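Local coordinates for methyltransferase-like protein (Saccharopolyspora spinosa, PDB 4PNE), which catalyses a [4+2] cycloaddition in spinosyn biosynthesis on a fold like that of S-adenosylmethionine-dependent methyltransferases, at residues N159-A164 against L184-P189. Sequence-based numbering, arbitrary orientation.
Sequences NAFDAA and LRVLKP
Val186 O, at the C-terminal end of helix 176-186, is gripped by two successive amides of the facing loop: Ala160 N lies 2.7 Å from Val186 O and tilted from the carbonyl plane, whereas Phe161 N, 2.9 Å from Val186 O, lies in that plane. One residue earlier, Arg185 O accepts Asn159 N on a lone pair (3.0 Å, N-H...O 162°). The return bond is the straightest of the set, Lys188 N to Phe161 O at 2.8 Å and 168°, and it completes a short parallel bridge between Phe161 and Leu187 just where the chain leaves the helix.

The side chains of Phe161 and Val186 run alongside each other in the same direction, with Val186 CG2 3.8 Å from Phe161 CD2 and Val186 CB in the ring plane at its edge. Leu187 CD2 rests on the backbone of Ala163 and on Ala164 CB. With CG anti to its carbonyl carbon (chi1 -65°) and the chain extended from there, Lys188 runs past the carbonyl oxygens of Asn159 and Ala160 to a salt bridge, its NZ 3.4 Å from Asp162 OD1 in a weak hydrogen bond; Asp162 OD2 is held by Arg95 N.

Asn159 OD1 and Leu187 O, acceptors 3.3 Å apart, both accept from Lys299 NZ, whose charge probably offsets their repulsion. The Arg185 guanidinium forms salt bridges with Glu182 and Asp158. The contact thus joins strand 161-167 and the loop leading into it to the end of helix 176-186 and strand 187-188 in the Rossmann-like core, with Phe161 and Val186 packed on Leu97 of strand 95-99, and Ala164 bonding onward to strand 191-200.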
ATOM      1  N   ASN A 159      15.958  10.322 -11.570  1.00 13.49           N
ATOM      2  CA  ASN A 159      15.542  11.700 -11.289  1.00 14.58           C
ATOM      3  C   ASN A 159      14.335  12.129 -12.131  1.00 18.25           C
ATOM      4  O   ASN A 159      14.334  13.197 -12.733  1.00 17.39           O
ATOM      5  CB  ASN A 159      16.722  12.669 -11.531  1.00 19.25           C
ATOM      6  CG  ASN A 159      17.997  12.230 -10.821  1.00 18.94           C
ATOM      7  OD1 ASN A 159      18.020  12.061  -9.612  1.00 17.38           O
ATOM      8  ND2 ASN A 159      19.072  12.050 -11.589  1.00 20.79           N
ATOM      9  N   ALA A 160      13.307  11.277 -12.155  1.00 14.67           N
ATOM     10  CA  ALA A 160      12.071  11.488 -12.927  1.00 13.69           C
ATOM     11  C   ALA A 160      10.892  12.006 -12.105  1.00 14.96           C
ATOM     12  O   ALA A 160      10.008  12.681 -12.637  1.00 17.16           O
ATOM     13  CB  ALA A 160      11.671  10.204 -13.587  1.00 14.66           C
ATOM     14  N   PHE A 161      10.850  11.671 -10.816  1.00 12.41           N
ATOM     15  CA  PHE A 161       9.656  11.933 -10.004  1.00 11.28           C
ATOM     16  C   PHE A 161       9.924  12.868  -8.839  1.00 12.59           C
ATOM     17  O   PHE A 161      10.942  12.753  -8.168  1.00 13.74           O
ATOM     18  CB  PHE A 161       9.085  10.627  -9.443  1.00 11.79           C
ATOM     19  CG  PHE A 161       8.584   9.709 -10.487  1.00 11.41           C
ATOM     20  CD1 PHE A 161       7.317   9.834 -10.951  1.00 13.29           C
ATOM     21  CD2 PHE A 161       9.387   8.719 -10.977  1.00 12.11           C
ATOM     22  CE1 PHE A 161       6.841   8.997 -11.916  1.00  9.40           C
ATOM     23  CE2 PHE A 161       8.934   7.867 -11.969  1.00 14.64           C
ATOM     24  CZ  PHE A 161       7.661   8.005 -12.437  1.00 12.81           C
ATOM     25  N   ASP A 162       8.984  13.765  -8.556  1.00 11.16           N
ATOM     26  CA  ASP A 162       9.063  14.646  -7.408  1.00 10.61           C
ATOM     27  C   ASP A 162       8.731  13.935  -6.092  1.00 10.78           C
ATOM     28  O   ASP A 162       9.184  14.340  -5.022  1.00 11.71           O
ATOM     29  CB  ASP A 162       8.109  15.832  -7.577  1.00 12.52           C
ATOM     30  CG  ASP A 162       8.399  16.642  -8.835  1.00 17.11           C
ATOM     31  OD1 ASP A 162       9.382  17.404  -8.837  1.00 19.82           O
ATOM     32  OD2 ASP A 162       7.675  16.524  -9.847  1.00 14.61           O
ATOM     33  N   ALA A 163       7.919  12.887  -6.176  1.00 10.25           N
ATOM     34  CA  ALA A 163       7.453  12.187  -4.998  1.00 10.34           C
ATOM     35  C   ALA A 163       7.059  10.779  -5.349  1.00  8.62           C
ATOM     36  O   ALA A 163       6.903  10.429  -6.532  1.00 10.39           O
ATOM     37  CB  ALA A 163       6.283  12.901  -4.376  1.00 14.44           C
ATOM     38  N   ALA A 164       6.882   9.985  -4.308  1.00 10.77           N
ATOM     39  CA  ALA A 164       6.429   8.626  -4.432  1.00 10.56           C
ATOM     40  C   ALA A 164       5.633   8.200  -3.223  1.00  8.73           C
ATOM     41  O   ALA A 164       5.865   8.700  -2.129  1.00 10.67           O
ATOM     42  CB  ALA A 164       7.616   7.716  -4.600  1.00 10.42           C
ATOM     43  N   LEU A 184      14.580   5.340  -4.907  1.00 13.43           N
ATOM     44  CA  LEU A 184      15.563   6.395  -4.684  1.00 12.85           C
ATOM     45  C   LEU A 184      16.144   6.864  -6.008  1.00 13.45           C
ATOM     46  O   LEU A 184      16.302   8.065  -6.209  1.00 14.29           O
ATOM     47  CB  LEU A 184      16.676   5.907  -3.764  1.00 11.65           C
ATOM     48  CG  LEU A 184      17.687   6.979  -3.342  1.00 14.07           C
ATOM     49  CD1 LEU A 184      17.088   7.905  -2.328  1.00 16.91           C
ATOM     50  CD2 LEU A 184      18.907   6.292  -2.734  1.00 21.23           C
ATOM     51  N   ARG A 185      16.457   5.916  -6.885  1.00 12.45           N
ATOM     52  CA  ARG A 185      17.032   6.231  -8.187  1.00 12.57           C
ATOM     53  C   ARG A 185      16.120   7.155  -9.004  1.00 13.28           C
ATOM     54  O   ARG A 185      16.583   8.164  -9.572  1.00 14.02           O
ATOM     55  CB  ARG A 185      17.294   4.958  -9.003  1.00 12.49           C
ATOM     56  CG  ARG A 185      18.011   5.208 -10.352  1.00 12.04           C
ATOM     57  CD  ARG A 185      18.321   3.924 -11.110  1.00 16.86           C
ATOM     58  NE  ARG A 185      17.101   3.212 -11.507  1.00 17.03           N
ATOM     59  CZ  ARG A 185      16.287   3.606 -12.490  1.00 14.16           C
ATOM     60  NH1 ARG A 185      16.573   4.700 -13.196  1.00 17.30           N
ATOM     61  NH2 ARG A 185      15.207   2.887 -12.784  1.00 15.29           N
ATOM     62  N   VAL A 186      14.836   6.812  -9.105  1.00 11.18           N
ATOM     63  CA  VAL A 186      13.940   7.565  -9.991  1.00 14.79           C
ATOM     64  C   VAL A 186      13.348   8.823  -9.334  1.00 13.02           C
ATOM     65  O   VAL A 186      12.781   9.646 -10.029  1.00 11.95           O
ATOM     66  CB  VAL A 186      12.783   6.678 -10.538  1.00  9.56           C
ATOM     67  CG1 VAL A 186      13.325   5.437 -11.212  1.00 12.79           C
ATOM     68  CG2 VAL A 186      11.830   6.279  -9.407  1.00 11.43           C
ATOM     69  N   LEU A 187      13.489   9.000  -8.020  1.00 11.58           N
ATOM     70  CA  LEU A 187      13.169  10.281  -7.403  1.00 11.55           C
ATOM     71  C   LEU A 187      14.204  11.315  -7.805  1.00 13.69           C
ATOM     72  O   LEU A 187      15.378  10.977  -7.956  1.00 12.16           O
ATOM     73  CB  LEU A 187      13.143  10.193  -5.877  1.00 11.27           C
ATOM     74  CG  LEU A 187      11.913   9.570  -5.239  1.00 11.27           C
ATOM     75  CD1 LEU A 187      12.175   9.324  -3.785  1.00 13.25           C
ATOM     76  CD2 LEU A 187      10.730  10.488  -5.385  1.00  8.39           C
ATOM     77  N   LYS A 188      13.750  12.554  -7.932  1.00 11.02           N
ATOM     78  CA  LYS A 188      14.635  13.703  -8.107  1.00 11.96           C
ATOM     79  C   LYS A 188      15.315  13.992  -6.787  1.00 13.11           C
ATOM     80  O   LYS A 188      14.813  13.620  -5.733  1.00 13.29           O
ATOM     81  CB  LYS A 188      13.820  14.905  -8.602  1.00 13.04           C
ATOM     82  CG  LYS A 188      13.232  14.693  -9.964  1.00 14.74           C
ATOM     83  CD  LYS A 188      12.232  15.776 -10.339  1.00 17.01           C
ATOM     84  CE  LYS A 188      11.632  15.512 -11.697  1.00 22.98           C
ATOM     85  NZ  LYS A 188      10.475  16.419 -11.950  1.00 32.50           N
ATOM     86  N   PRO A 189      16.471  14.676  -6.821  1.00 14.81           N
ATOM     87  CA  PRO A 189      17.048  15.097  -5.543  1.00 14.71           C
ATOM     88  C   PRO A 189      16.070  15.932  -4.740  1.00 12.61           C
ATOM     89  O   PRO A 189      15.406  16.839  -5.289  1.00 15.52           O
ATOM     90  CB  PRO A 189      18.274  15.929  -5.960  1.00 18.22           C
ATOM     91  CG  PRO A 189      18.615  15.430  -7.320  1.00 21.23           C
ATOM     92  CD  PRO A 189      17.307  15.047  -7.975  1.00 17.17           C
TER